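Long-range contacts in probable ABC transporter phosphite binding protein PhnD1 (Prochlorococcus marinus str. MIT 9301, PDB 5LQ5), which binds inorganic phosphite strongly, and methylphosphonate and phosphate only very weakly, probably as the solute-binding component of an ABC transporter: residues Phe90-Val96 with Asp171-Lys177; Val5-Ile11 with Asp57-Phe63. All coordinates share one frame. Residue numbers count along the deposited sequence, not the author numbering.

Contact 1. Residues Phe90-Val96 with Asp171-Lys177; sequences FKSVFVV and DAGALNK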
loop_
_atom_site.group_PDB
_atom_site.type_symbol
_atom_site.label_atom_id
_atom_site.label_comp_id
_atom_site.label_asym_id
_atom_site.label_seq_id
_atom_site.Cartn_x
_atom_site.Cartn_y
_atom_site.Cartn_z
ATOM N N PHE A 90 10.382 1.183 4.013
ATOM C CA PHE A 90 9.392 0.116 3.851
ATOM C C PHE A 90 10.061 -1.088 3.166
ATOM O O PHE A 90 10.983 -0.930 2.389
ATOM C CB PHE A 90 8.181 0.609 3.049
ATOM C CG PHE A 90 6.908 -0.097 3.395
ATOM C CD1 PHE A 90 6.212 0.266 4.523
ATOM C CD2 PHE A 90 6.410 -1.164 2.630
ATOM C CE1 PHE A 90 5.088 -0.399 4.929
ATOM C CE2 PHE A 90 5.249 -1.823 3.028
ATOM C CZ PHE A 90 4.593 -1.448 4.191
ATOM N N LYS A 91 9.534 -2.270 3.456
ATOM C CA LYS A 91 10.047 -3.536 2.931
ATOM C C LYS A 91 8.942 -4.481 2.456
ATOM O O LYS A 91 7.816 -4.439 2.944
ATOM C CB LYS A 91 10.887 -4.283 3.978
ATOM C CG LYS A 91 12.068 -3.490 4.467
ATOM C CD LYS A 91 12.706 -4.227 5.639
ATOM C CE LYS A 91 13.952 -3.507 6.117
ATOM N NZ LYS A 91 14.617 -4.323 7.167
ATOM N N SER A 92 9.311 -5.320 1.489
ATOM C CA SER A 92 8.499 -6.447 1.089
ATOM C C SER A 92 9.078 -7.729 1.665
ATOM O O SER A 92 10.260 -7.814 2.035
ATOM C CB SER A 92 8.453 -6.593 -0.428
ATOM O OG SER A 92 7.971 -5.415 -1.076
ATOM N N VAL A 93 8.232 -8.742 1.655
ATOM C CA VAL A 93 8.625 -10.129 1.861
ATOM C C VAL A 93 8.225 -10.983 0.675
ATOM O O VAL A 93 7.187 -10.769 0.010
ATOM C CB VAL A 93 8.038 -10.741 3.150
ATOM C CG1 VAL A 93 8.578 -9.979 4.350
ATOM C CG2 VAL A 93 6.497 -10.769 3.156
ATOM N N PHE A 94 9.113 -11.908 0.366
ATOM C CA PHE A 94 8.810 -13.045 -0.460
ATOM C C PHE A 94 8.456 -14.209 0.449
ATOM O O PHE A 94 9.180 -14.490 1.410
ATOM C CB PHE A 94 9.980 -13.416 -1.354
ATOM C CG PHE A 94 10.216 -12.453 -2.504
ATOM C CD1 PHE A 94 9.861 -12.778 -3.796
ATOM C CD2 PHE A 94 10.814 -11.232 -2.289
ATOM C CE1 PHE A 94 10.121 -11.908 -4.847
ATOM C CE2 PHE A 94 11.061 -10.333 -3.331
ATOM C CZ PHE A 94 10.705 -10.667 -4.617
ATOM N N VAL A 95 7.362 -14.885 0.145
ATOM C CA VAL A 95 6.890 -16.049 0.872
ATOM C C VAL A 95 6.744 -17.241 -0.056
ATOM O O VAL A 95 6.460 -17.076 -1.273
ATOM C CB VAL A 95 5.586 -15.802 1.625
ATOM C CG1 VAL A 95 5.736 -14.684 2.632
ATOM C CG2 VAL A 95 4.422 -15.545 0.705
ATOM N N VAL A 96 6.933 -18.432 0.516
ATOM C CA VAL A 96 6.794 -19.686 -0.209
ATOM C C VAL A 96 5.920 -20.665 0.538
ATOM O O VAL A 96 5.846 -20.638 1.768
ATOM C CB VAL A 96 8.136 -20.348 -0.543
ATOM C CG1 VAL A 96 8.940 -19.483 -1.513
ATOM C CG2 VAL A 96 8.940 -20.606 0.731
ATOM N N ASP A 171 2.904 -21.184 -5.822
ATOM C CA ASP A 171 4.015 -21.677 -4.997
ATOM C C ASP A 171 4.704 -20.603 -4.139
ATOM O O ASP A 171 5.304 -20.898 -3.099
ATOM C CB ASP A 171 5.082 -22.299 -5.907
ATOM C CG ASP A 171 4.576 -23.469 -6.683
ATOM O OD1 ASP A 171 3.957 -24.359 -6.054
ATOM O OD2 ASP A 171 4.809 -23.516 -7.913
ATOM N N ALA A 172 4.667 -19.365 -4.630
ATOM C CA ALA A 172 5.421 -18.266 -4.062
ATOM C C ALA A 172 4.750 -16.963 -4.410
ATOM O O ALA A 172 4.039 -16.889 -5.405
ATOM C CB ALA A 172 6.859 -18.243 -4.579
ATOM N N GLY A 173 5.033 -15.937 -3.616
ATOM C CA GLY A 173 4.553 -14.587 -3.891
ATOM C C GLY A 173 5.295 -13.529 -3.096
ATOM O O GLY A 173 6.202 -13.847 -2.319
ATOM N N ALA A 174 4.966 -12.275 -3.342
ATOM C CA ALA A 174 5.546 -11.135 -2.665
ATOM C C ALA A 174 4.510 -10.184 -2.177
ATOM O O ALA A 174 3.501 -9.943 -2.855
ATOM C CB ALA A 174 6.532 -10.410 -3.568
ATOM N N LEU A 175 4.772 -9.596 -1.016
ATOM C CA LEU A 175 3.815 -8.673 -0.402
ATOM C C LEU A 175 4.449 -7.724 0.602
ATOM O O LEU A 175 5.592 -7.890 1.010
ATOM C CB LEU A 175 2.639 -9.421 0.246
ATOM C CG LEU A 175 3.005 -10.256 1.469
ATOM C CD1 LEU A 175 1.843 -10.192 2.449
ATOM C CD2 LEU A 175 3.338 -11.685 1.072
ATOM N N ASN A 176 3.637 -6.753 0.992
ATOM C CA ASN A 176 3.843 -5.810 2.115
ATOM C C ASN A 176 4.278 -6.582 3.392
ATOM O O ASN A 176 3.571 -7.461 3.864
ATOM C CB ASN A 176 2.505 -5.094 2.297
ATOM C CG ASN A 176 2.443 -4.157 3.470
ATOM O OD1 ASN A 176 2.987 -4.435 4.536
ATOM N ND2 ASN A 176 1.734 -3.043 3.300
ATOM N N LYS A 177 5.410 -6.221 3.978
ATOM C CA LYS A 177 5.969 -6.981 5.147
ATOM C C LYS A 177 5.093 -6.793 6.407
ATOM O O LYS A 177 4.888 -7.728 7.181
ATOM C CB LYS A 177 7.410 -6.546 5.435
ATOM C CG LYS A 177 8.009 -7.160 6.708
ATOM C CD LYS A 177 9.513 -6.917 6.701
ATOM C CE LYS A 177 10.212 -7.555 7.897
ATOM N NZ LYS A 177 10.058 -6.710 9.103
#
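Four backbone hydrogen bonds join the antiparallel strands 92-96 and 172-176 in two reciprocal pairs. Val93 N donates to Leu175 O at 2.8 Å and Leu175 N returns to Val93 O at 2.9 Å; Val95 N to Gly173 O is 2.9 Å, and Gly173 N to Val95 O 3.0 Å. A fifth, longer bond, Lys177 N to Lys91 O at 3.2 Å, carries the ladder into the first turn of helix 177-186. The non-hydrogen-bonded pairs draw closer, with CA atoms 4.4 Å apart for Phe94 and Ala174 and 4.3 Å for Val96 and Ala172, and CA-H...O contacts such as Ala174 CA to Val93 O at 3.2 Å fill the gaps.

On one face, Ala174 CB lies over the Phe94 ring as a CH-pi contact, 4.1 Å from its centroid and 11° off the normal. On the other, Leu175 CD2 touches both Val93 CG2 (3.9 Å) and Val95 CG2 (4.0 Å), and Val95 CG2 lies beside Gly173, which has no side chain. The aliphatic chain of Lys177 extends this face, its CG 3.7 Å from Val93 CG1, while its NZ pairs with Glu181.

At the phosphite end, Asn176 is the N-cap of helix 177-186: OD1 accepts from Val179 N, and ND2, which bonds to the pocket residue Tyr206, meets the edge of the Phe90 ring at CZ, 3.4 Å away. Ser92 OG bonds Tyr203 and the backbone O of pocket residue Ser128; Phe90 is about 5 Å from the phosphite. An apolar central ladder thus ends in side chains linked to the pocket through their neighbours.

Contact 2. Residues Val5-Ile11 with Asp57-Phe63; sequences VLKVGAI and DLDLVWF
Strands 5-10 and 60-63 run parallel, axes 4.4 Å apart at closest and 11° between their directions. Val8 lies beside Leu60, Gly9 beside Val61 and Ala10 beside Trp62, with CA separations of 4.9, 4.5 and 4.4 Å. The odd residues of 5-11 reach across: Gly9 N to Leu60 O is 2.9 Å, Trp62 N to Gly9 O 3.0 Å, and Ile11 N to Trp62 O 3.0 Å. Both strands are extended, but Asp59 (phi/psi -101/-32) kinks the chain before Leu60, so that Asp59 N (2.8 Å) and Leu60 N (3.2 Å) both point at Lys7 O.

Gly9 is the hollow: a CB there would stand 2.8 Å from Leu58 CD1 and 3.4 Å from Val61 CG2. On this side, under helix 46-54, Ile11 CG2 rests on Phe63 CD1 at 3.9 Å; Ile11 also touches the phosphite. With helix 46-54 linking strands 37-40 and 60-63, and strand 5-10 between them, this is the parallel beta-alpha-beta part of a periplasmic binding-protein lobe.

On the opposite face, under helix 16-34, Val8 CG2 meets Leu60 CD2 at 4.3 Å, and small Ala10 CB fits against Trp62 CB at 4.0 Å; chi1 t sends the indole to Tyr206 and Trp208.

Asp59 OD2 accepts from Lys7 N at 2.9 Å and forms a salt bridge with Lys7 NZ at 3.4 Å, weak as a hydrogen bond. A water bridges Lys7 NZ (2.9 Å) and Asp59 OD1 (2.6 Å); Arg217 also pairs with Asp59, and Asn2 O with Lys7 NZ.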
loop_
_atom_site.group_PDB
_atom_site.type_symbol
_atom_site.label_atom_id
_atom_site.label_comp_id
_atom_site.label_asym_id
_atom_site.label_seq_id
_atom_site.Cartn_x
_atom_site.Cartn_y
_atom_site.Cartn_z
ATOM N N VAL A 5 -18.958 17.344 1.452
ATOM C CA VAL A 5 -18.487 16.142 2.148
ATOM C C VAL A 5 -17.022 15.892 1.773
ATOM O O VAL A 5 -16.661 15.873 0.564
ATOM C CB VAL A 5 -19.304 14.913 1.745
ATOM C CG1 VAL A 5 -18.787 13.673 2.460
ATOM C CG2 VAL A 5 -20.786 15.127 2.055
ATOM N N LEU A 6 -16.185 15.704 2.790
ATOM C CA LEU A 6 -14.783 15.309 2.595
ATOM C C LEU A 6 -14.749 13.774 2.416
ATOM O O LEU A 6 -15.066 13.027 3.313
ATOM C CB LEU A 6 -13.877 15.715 3.780
ATOM C CG LEU A 6 -12.372 15.496 3.591
ATOM C CD1 LEU A 6 -11.769 16.485 2.606
ATOM C CD2 LEU A 6 -11.637 15.603 4.928
ATOM N N LYS A 7 -14.302 13.343 1.254
ATOM C CA LYS A 7 -14.419 11.953 0.821
ATOM C C LYS A 7 -13.041 11.320 0.919
ATOM O O LYS A 7 -12.099 11.762 0.288
ATOM C CB LYS A 7 -14.975 11.893 -0.602
ATOM C CG LYS A 7 -16.391 12.481 -0.737
ATOM C CD LYS A 7 -16.796 12.629 -2.199
ATOM C CE LYS A 7 -17.616 13.892 -2.417
ATOM N NZ LYS A 7 -16.769 15.113 -2.405
ATOM N N VAL A 8 -12.941 10.339 1.798
ATOM C CA VAL A 8 -11.738 9.579 2.097
ATOM C C VAL A 8 -11.728 8.302 1.278
ATOM O O VAL A 8 -12.737 7.614 1.147
ATOM C CB VAL A 8 -11.624 9.268 3.605
ATOM C CG1 VAL A 8 -10.482 8.312 3.948
ATOM C CG2 VAL A 8 -11.458 10.554 4.412
ATOM N N GLY A 9 -10.592 8.027 0.659
ATOM C CA GLY A 9 -10.389 6.779 -0.095
ATOM C C GLY A 9 -9.060 6.120 0.276
ATOM O O GLY A 9 -8.242 6.664 1.061
ATOM N N ALA A 10 -8.852 4.953 -0.290
ATOM C CA ALA A 10 -7.651 4.180 -0.027
ATOM C C ALA A 10 -7.468 3.097 -1.069
ATOM O O ALA A 10 -8.431 2.481 -1.516
ATOM C CB ALA A 10 -7.736 3.549 1.331
ATOM N N ILE A 11 -6.225 2.824 -1.433
ATOM C CA ILE A 11 -5.959 1.658 -2.260
ATOM C C ILE A 11 -6.450 0.396 -1.518
ATOM O O ILE A 11 -6.233 0.271 -0.295
ATOM C CB ILE A 11 -4.487 1.517 -2.692
ATOM C CG1 ILE A 11 -3.532 1.561 -1.490
ATOM C CG2 ILE A 11 -4.138 2.600 -3.742
ATOM C CD1 ILE A 11 -2.151 1.070 -1.827
ATOM N N ASP A 57 -13.928 12.356 -7.153
ATOM C CA ASP A 57 -14.826 11.518 -6.360
ATOM C C ASP A 57 -14.231 11.219 -4.987
ATOM O O ASP A 57 -14.958 10.815 -4.094
ATOM C CB ASP A 57 -15.143 10.201 -7.074
ATOM C CG ASP A 57 -16.111 10.383 -8.249
ATOM O OD1 ASP A 57 -17.141 9.695 -8.240
ATOM O OD2 ASP A 57 -15.874 11.194 -9.165
ATOM N N LEU A 58 -12.909 11.394 -4.873
ATOM C CA LEU A 58 -12.150 11.201 -3.632
ATOM C C LEU A 58 -11.264 12.429 -3.351
ATOM O O LEU A 58 -10.612 12.951 -4.241
ATOM C CB LEU A 58 -11.278 9.940 -3.731
ATOM C CG LEU A 58 -11.976 8.628 -4.044
ATOM C CD1 LEU A 58 -10.937 7.550 -4.318
ATOM C CD2 LEU A 58 -12.927 8.199 -2.936
ATOM N N ASP A 59 -11.280 12.892 -2.103
ATOM C CA ASP A 59 -10.551 14.093 -1.698
ATOM C C ASP A 59 -9.238 13.883 -0.972
ATOM O O ASP A 59 -8.344 14.709 -1.075
ATOM C CB ASP A 59 -11.421 14.938 -0.766
ATOM C CG ASP A 59 -12.682 15.422 -1.441
ATOM O OD1 ASP A 59 -12.593 15.878 -2.610
ATOM O OD2 ASP A 59 -13.754 15.349 -0.788
ATOM N N LEU A 60 -9.167 12.812 -0.210
ATOM C CA LEU A 60 -8.063 12.495 0.666
ATOM C C LEU A 60 -7.888 10.985 0.620
ATOM O O LEU A 60 -8.791 10.251 1.000
ATOM C CB LEU A 60 -8.364 12.920 2.092
ATOM C CG LEU A 60 -7.307 12.542 3.136
ATOM C CD1 LEU A 60 -5.982 13.265 2.926
ATOM C CD2 LEU A 60 -7.889 12.865 4.513
ATOM N N VAL A 61 -6.765 10.521 0.110
ATOM C CA VAL A 61 -6.570 9.096 -0.213
ATOM C C VAL A 61 -5.264 8.562 0.330
ATOM O O VAL A 61 -4.227 9.202 0.201
ATOM C CB VAL A 61 -6.617 8.851 -1.731
ATOM C CG1 VAL A 61 -6.391 7.397 -2.090
ATOM C CG2 VAL A 61 -7.947 9.287 -2.310
ATOM N N TRP A 62 -5.353 7.407 0.973
ATOM C CA TRP A 62 -4.219 6.590 1.410
ATOM C C TRP A 62 -3.710 5.777 0.228
ATOM O O TRP A 62 -4.352 4.803 -0.201
ATOM C CB TRP A 62 -4.642 5.721 2.551
ATOM C CG TRP A 62 -3.600 4.866 3.193
ATOM C CD1 TRP A 62 -3.557 3.497 3.177
ATOM C CD2 TRP A 62 -2.472 5.290 3.942
ATOM N NE1 TRP A 62 -2.482 3.035 3.902
ATOM C CE2 TRP A 62 -1.792 4.115 4.377
ATOM C CE3 TRP A 62 -1.942 6.539 4.283
ATOM C CZ2 TRP A 62 -0.620 4.160 5.133
ATOM C CZ3 TRP A 62 -0.763 6.573 5.049
ATOM C CH2 TRP A 62 -0.136 5.378 5.474
ATOM N N PHE A 63 -2.633 6.284 -0.372
ATOM C CA PHE A 63 -2.011 5.694 -1.543
ATOM C C PHE A 63 -0.745 4.896 -1.162
ATOM O O PHE A 63 -0.109 5.139 -0.120
ATOM C CB PHE A 63 -1.596 6.776 -2.550
ATOM C CG PHE A 63 -2.702 7.254 -3.454
ATOM C CD1 PHE A 63 -3.308 6.372 -4.351
ATOM C CD2 PHE A 63 -3.157 8.560 -3.409
ATOM C CE1 PHE A 63 -4.336 6.800 -5.201
ATOM C CE2 PHE A 63 -4.150 8.997 -4.266
ATOM C CZ PHE A 63 -4.762 8.100 -5.155
HETATM O O HOH W 1 -14.705 16.027 -4.169
#

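How the contacts relate
From the N terminus, contact 2 comes first: 5-11 runs out, helix 16-34, strand 37-40 and helix 46-54 follow, and 57-63 returns to close the loop. Only afterwards, beyond strand 79-84, does contact 1 open at 90-96; its larger loop, with 74 intervening residues, closes at 171-177. The two are therefore in series, neither nesting nor crossing. Each joins neighbouring strands of a different sheet, one in each lobe, with centres 27 Å apart on opposite sides of the chain's centre. Contacts 1 and 2 do not touch, their nearest atoms being about 7 Å apart; phosphite lies between the lobes, close to Ile11 and Phe90, and Tyr206 reaches side chains of both contacts.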